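Local coordinates for engineered Protein OR366 (Synthetic construct, PDB 4RZP) that is of unknown function but is an engineered de novo protein probably built as a superhelical stack of armadillo/HEAT-type helical repeats, at residues L91-Q103 with A127-H139. Residues are numbered along the deposited sequence; the frame is centred on the assembly and turned at random.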
loop_
_atom_site.group_PDB
_atom_site.type_symbol
_atom_site.label_atom_id
_atom_site.label_comp_id
_atom_site.label_asym_id
_atom_site.label_seq_id
_atom_site.Cartn_x
_atom_site.Cartn_y
_atom_site.Cartn_z
ATOM N N LEU A 91 8.240 7.652 -1.923
ATOM C CA LEU A 91 7.680 6.450 -1.313
ATOM C C LEU A 91 8.110 5.194 -2.056
ATOM O O LEU A 91 8.616 4.237 -1.452
ATOM C CB LEU A 91 6.163 6.519 -1.273
ATOM C CG LEU A 91 5.538 7.370 -0.178
ATOM C CD1 LEU A 91 4.028 7.386 -0.420
ATOM C CD2 LEU A 91 5.900 6.805 1.198
ATOM N N VAL A 92 7.913 5.202 -3.369
ATOM C CA VAL A 92 8.336 4.066 -4.169
ATOM C C VAL A 92 9.843 3.856 -4.043
ATOM O O VAL A 92 10.310 2.723 -3.972
ATOM C CB VAL A 92 7.967 4.226 -5.638
ATOM C CG1 VAL A 92 8.425 3.002 -6.408
ATOM C CG2 VAL A 92 6.471 4.403 -5.787
ATOM N N GLU A 93 10.598 4.949 -3.998
ATOM C CA GLU A 93 12.028 4.864 -3.730
ATOM C C GLU A 93 12.312 4.030 -2.470
ATOM O O GLU A 93 13.128 3.101 -2.532
ATOM C CB GLU A 93 12.630 6.259 -3.593
ATOM C CG GLU A 93 14.028 6.281 -2.992
ATOM C CD GLU A 93 15.024 5.553 -3.865
ATOM O OE1 GLU A 93 14.864 5.596 -5.105
ATOM O OE2 GLU A 93 15.976 4.964 -3.319
ATOM N N LEU A 94 11.624 4.325 -1.357
ATOM C CA LEU A 94 11.851 3.611 -0.086
ATOM C C LEU A 94 11.653 2.093 -0.167
ATOM O O LEU A 94 12.105 1.375 0.722
ATOM C CB LEU A 94 10.931 4.138 1.009
ATOM C CG LEU A 94 11.125 5.553 1.555
ATOM C CD1 LEU A 94 10.009 5.904 2.546
ATOM C CD2 LEU A 94 12.471 5.648 2.212
ATOM N N LEU A 95 10.971 1.606 -1.207
ATOM C CA LEU A 95 10.676 0.180 -1.325
ATOM C C LEU A 95 11.891 -0.655 -1.702
ATOM O O LEU A 95 11.886 -1.872 -1.525
ATOM C CB LEU A 95 9.590 -0.071 -2.370
ATOM C CG LEU A 95 8.164 0.439 -2.197
ATOM C CD1 LEU A 95 7.352 0.012 -3.410
ATOM C CD2 LEU A 95 7.521 -0.056 -0.914
ATOM N N THR A 96 12.924 -0.012 -2.240
ATOM C CA THR A 96 14.125 -0.731 -2.677
ATOM C C THR A 96 15.238 -0.873 -1.613
ATOM O O THR A 96 16.139 -1.696 -1.769
ATOM C CB THR A 96 14.725 -0.059 -3.908
ATOM O OG1 THR A 96 14.790 1.359 -3.694
ATOM C CG2 THR A 96 13.850 -0.328 -5.108
ATOM N N HIS A 97 15.187 -0.083 -0.544
ATOM C CA HIS A 97 16.156 -0.230 0.537
ATOM C C HIS A 97 15.658 -1.345 1.410
ATOM O O HIS A 97 14.565 -1.248 1.960
ATOM C CB HIS A 97 16.296 1.045 1.360
ATOM C CG HIS A 97 16.413 2.287 0.537
ATOM N ND1 HIS A 97 16.190 3.542 1.049
ATOM C CD2 HIS A 97 16.742 2.462 -0.769
ATOM C CE1 HIS A 97 16.356 4.446 0.096
ATOM N NE2 HIS A 97 16.697 3.813 -1.014
ATOM N N ASP A 98 16.445 -2.404 1.546
ATOM C CA ASP A 98 16.013 -3.536 2.366
ATOM C C ASP A 98 15.992 -3.182 3.854
ATOM O O ASP A 98 16.971 -3.303 4.591
ATOM C CB ASP A 98 16.874 -4.762 2.080
ATOM C CG ASP A 98 16.381 -5.515 0.862
ATOM O OD1 ASP A 98 15.232 -6.024 0.912
ATOM O OD2 ASP A 98 17.117 -5.557 -0.150
ATOM N N ASP A 99 14.823 -2.727 4.259
ATOM C CA ASP A 99 14.577 -2.222 5.582
ATOM C C ASP A 99 13.146 -2.627 5.898
ATOM O O ASP A 99 12.199 -2.016 5.390
ATOM C CB ASP A 99 14.744 -0.706 5.621
ATOM C CG ASP A 99 14.961 -0.184 7.005
ATOM O OD1 ASP A 99 14.344 -0.728 7.942
ATOM O OD2 ASP A 99 15.690 0.821 7.143
ATOM N N SER A 100 12.992 -3.663 6.709
ATOM C CA SER A 100 11.677 -4.232 6.985
ATOM C C SER A 100 10.629 -3.166 7.325
ATOM O O SER A 100 9.672 -2.961 6.580
ATOM C CB SER A 100 11.776 -5.247 8.127
ATOM O OG SER A 100 10.563 -5.955 8.288
ATOM N N LYS A 101 10.817 -2.470 8.434
ATOM C CA LYS A 101 9.795 -1.542 8.890
ATOM C C LYS A 101 9.591 -0.372 7.927
ATOM O O LYS A 101 8.517 0.219 7.910
ATOM C CB LYS A 101 10.131 -1.024 10.293
ATOM C CG LYS A 101 11.456 -0.284 10.403
ATOM C CD LYS A 101 11.589 0.360 11.783
ATOM C CE LYS A 101 12.897 1.120 11.954
ATOM N NZ LYS A 101 14.020 0.177 11.727
ATOM N N VAL A 102 10.598 -0.044 7.121
ATOM C CA VAL A 102 10.462 1.086 6.203
ATOM C C VAL A 102 9.761 0.662 4.930
ATOM O O VAL A 102 8.859 1.355 4.457
ATOM C CB VAL A 102 11.812 1.722 5.868
ATOM C CG1 VAL A 102 11.713 2.570 4.613
ATOM C CG2 VAL A 102 12.273 2.576 7.040
ATOM N N GLN A 103 10.140 -0.484 4.381
ATOM C CA GLN A 103 9.365 -1.031 3.264
ATOM C C GLN A 103 7.888 -1.183 3.666
ATOM O O GLN A 103 6.977 -0.873 2.897
ATOM C CB GLN A 103 9.933 -2.371 2.808
ATOM C CG GLN A 103 11.303 -2.251 2.151
ATOM C CD GLN A 103 11.972 -3.594 1.977
ATOM O OE1 GLN A 103 11.987 -4.403 2.905
ATOM N NE2 GLN A 103 12.551 -3.834 0.801
ATOM N N ALA A 127 4.100 6.291 -11.227
ATOM C CA ALA A 127 5.254 6.524 -10.382
ATOM C C ALA A 127 6.173 5.304 -10.306
ATOM O O ALA A 127 7.138 5.290 -9.541
ATOM C CB ALA A 127 4.796 6.920 -9.001
ATOM N N GLY A 128 5.864 4.282 -11.095
ATOM C CA GLY A 128 6.643 3.057 -11.133
ATOM C C GLY A 128 6.466 2.159 -9.921
ATOM O O GLY A 128 7.295 1.281 -9.656
ATOM N N ALA A 129 5.372 2.357 -9.195
ATOM C CA ALA A 129 5.157 1.654 -7.927
ATOM C C ALA A 129 4.943 0.161 -8.110
ATOM O O ALA A 129 5.310 -0.623 -7.231
ATOM C CB ALA A 129 3.975 2.248 -7.188
ATOM N N LEU A 130 4.342 -0.217 -9.237
ATOM C CA LEU A 130 4.024 -1.608 -9.504
ATOM C C LEU A 130 5.214 -2.534 -9.478
ATOM O O LEU A 130 5.207 -3.544 -8.768
ATOM C CB LEU A 130 3.348 -1.747 -10.854
ATOM C CG LEU A 130 1.857 -1.497 -10.782
ATOM C CD1 LEU A 130 1.240 -1.822 -12.111
ATOM C CD2 LEU A 130 1.306 -2.377 -9.688
ATOM N N GLU A 131 6.217 -2.212 -10.286
ATOM C CA GLU A 131 7.390 -3.053 -10.374
ATOM C C GLU A 131 7.977 -3.314 -8.981
ATOM O O GLU A 131 8.196 -4.464 -8.604
ATOM C CB GLU A 131 8.427 -2.413 -11.275
ATOM C CG GLU A 131 9.508 -3.373 -11.709
ATOM C CD GLU A 131 10.881 -2.749 -11.690
ATOM O OE1 GLU A 131 11.419 -2.558 -10.581
ATOM O OE2 GLU A 131 11.415 -2.442 -12.779
ATOM N N LYS A 132 8.190 -2.255 -8.204
ATOM C CA LYS A 132 8.812 -2.398 -6.884
ATOM C C LYS A 132 7.941 -3.219 -5.919
ATOM O O LYS A 132 8.454 -4.080 -5.171
ATOM C CB LYS A 132 9.102 -1.020 -6.285
ATOM C CG LYS A 132 9.987 -0.149 -7.158
ATOM C CD LYS A 132 11.303 -0.834 -7.410
ATOM C CE LYS A 132 12.184 -0.046 -8.344
ATOM N NZ LYS A 132 13.471 -0.775 -8.591
ATOM N N LEU A 133 6.629 -2.942 -5.949
ATOM C CA LEU A 133 5.642 -3.668 -5.149
ATOM C C LEU A 133 5.693 -5.168 -5.391
ATOM O O LEU A 133 5.842 -5.949 -4.442
ATOM C CB LEU A 133 4.238 -3.163 -5.444
ATOM C CG LEU A 133 3.731 -2.007 -4.575
ATOM C CD1 LEU A 133 2.363 -1.544 -5.040
ATOM C CD2 LEU A 133 3.685 -2.415 -3.106
ATOM N N VAL A 134 5.571 -5.566 -6.658
ATOM C CA VAL A 134 5.636 -6.980 -7.020
ATOM C C VAL A 134 6.894 -7.629 -6.471
ATOM O O VAL A 134 6.859 -8.715 -5.901
ATOM C CB VAL A 134 5.607 -7.178 -8.524
ATOM C CG1 VAL A 134 5.744 -8.673 -8.873
ATOM C CG2 VAL A 134 4.329 -6.610 -9.096
ATOM N N GLU A 135 8.008 -6.935 -6.613
ATOM C CA GLU A 135 9.244 -7.443 -6.070
ATOM C C GLU A 135 9.114 -7.776 -4.579
ATOM O O GLU A 135 9.603 -8.822 -4.162
ATOM C CB GLU A 135 10.386 -6.451 -6.301
ATOM C CG GLU A 135 11.759 -7.041 -6.001
ATOM C CD GLU A 135 12.029 -8.329 -6.778
ATOM O OE1 GLU A 135 11.519 -8.471 -7.916
ATOM O OE2 GLU A 135 12.757 -9.202 -6.256
ATOM N N LEU A 136 8.444 -6.935 -3.781
ATOM C CA LEU A 136 8.396 -7.184 -2.328
ATOM C C LEU A 136 7.631 -8.475 -1.974
ATOM O O LEU A 136 7.756 -8.993 -0.854
ATOM C CB LEU A 136 7.763 -6.010 -1.576
ATOM C CG LEU A 136 8.311 -4.597 -1.782
ATOM C CD1 LEU A 136 7.355 -3.585 -1.172
ATOM C CD2 LEU A 136 9.698 -4.422 -1.204
ATOM N N LEU A 137 6.856 -8.990 -2.927
ATOM C CA LEU A 137 6.109 -10.234 -2.737
ATOM C C LEU A 137 6.990 -11.473 -2.558
ATOM O O LEU A 137 6.515 -12.525 -2.112
ATOM C CB LEU A 137 5.175 -10.465 -3.920
ATOM C CG LEU A 137 4.045 -9.459 -4.036
ATOM C CD1 LEU A 137 3.298 -9.675 -5.345
ATOM C CD2 LEU A 137 3.143 -9.624 -2.836
ATOM N N THR A 138 8.263 -11.361 -2.926
ATOM C CA THR A 138 9.165 -12.505 -2.847
ATOM C C THR A 138 10.082 -12.467 -1.622
ATOM O O THR A 138 10.920 -13.359 -1.443
ATOM C CB THR A 138 10.041 -12.609 -4.092
ATOM O OG1 THR A 138 10.957 -11.513 -4.121
ATOM C CG2 THR A 138 9.199 -12.573 -5.339
ATOM N N HIS A 139 9.931 -11.446 -0.782
ATOM C CA HIS A 139 10.764 -11.343 0.414
ATOM C C HIS A 139 10.215 -12.261 1.477
ATOM O O HIS A 139 9.022 -12.531 1.505
ATOM C CB HIS A 139 10.840 -9.906 0.935
ATOM C CG HIS A 139 11.508 -8.963 -0.010
ATOM N ND1 HIS A 139 11.823 -7.666 0.329
ATOM C CD2 HIS A 139 11.931 -9.133 -1.287
ATOM C CE1 HIS A 139 12.408 -7.074 -0.699
ATOM N NE2 HIS A 139 12.482 -7.941 -1.694
#
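With chi1 at -179°, Val92 swings CG1 beside its carbonyl carbon and onto Lys132 CG, 3.6 Å away. Its CG2 lies beside the backbone N and meets Ala129 CB at 3.6 Å. Leu95 CD1 sits 3.5 Å from Lys132 CB; beyond that, the lysine's bend at chi2 (-58°) swings CD alongside Thr96 CG2, while NZ goes on to Glu131 OE1 in a salt bridge whose hydrogen bond is weak. Leu95 sends its other branch across Leu136 at about a right angle, CD2 to CD1 at 3.5 Å. Toward the His139 end, Gln103 reaches back with an extended chain: its NE2 gives a nearly straight bond to Leu95 O (3.1 Å), arriving from above the carbonyl plane, and a weak one to Asp98 OD1. The same NE2 lies at the edge of the His139 ring, 3.6 Å from CE1, with amide and ring planes 41° apart. A leucine in place of Gln103 would probably leave Leu95 O without this donor and the turn after helix 87-94 less firmly tied to helix 100-113. No hydrogen bond joins the two segments, so helix 87-94 and helix 129-136 pack here largely through apolar and aliphatic contacts, with polar bonds inside each segment and a polar cluster of Asp98, Gln103 and His139 at one end.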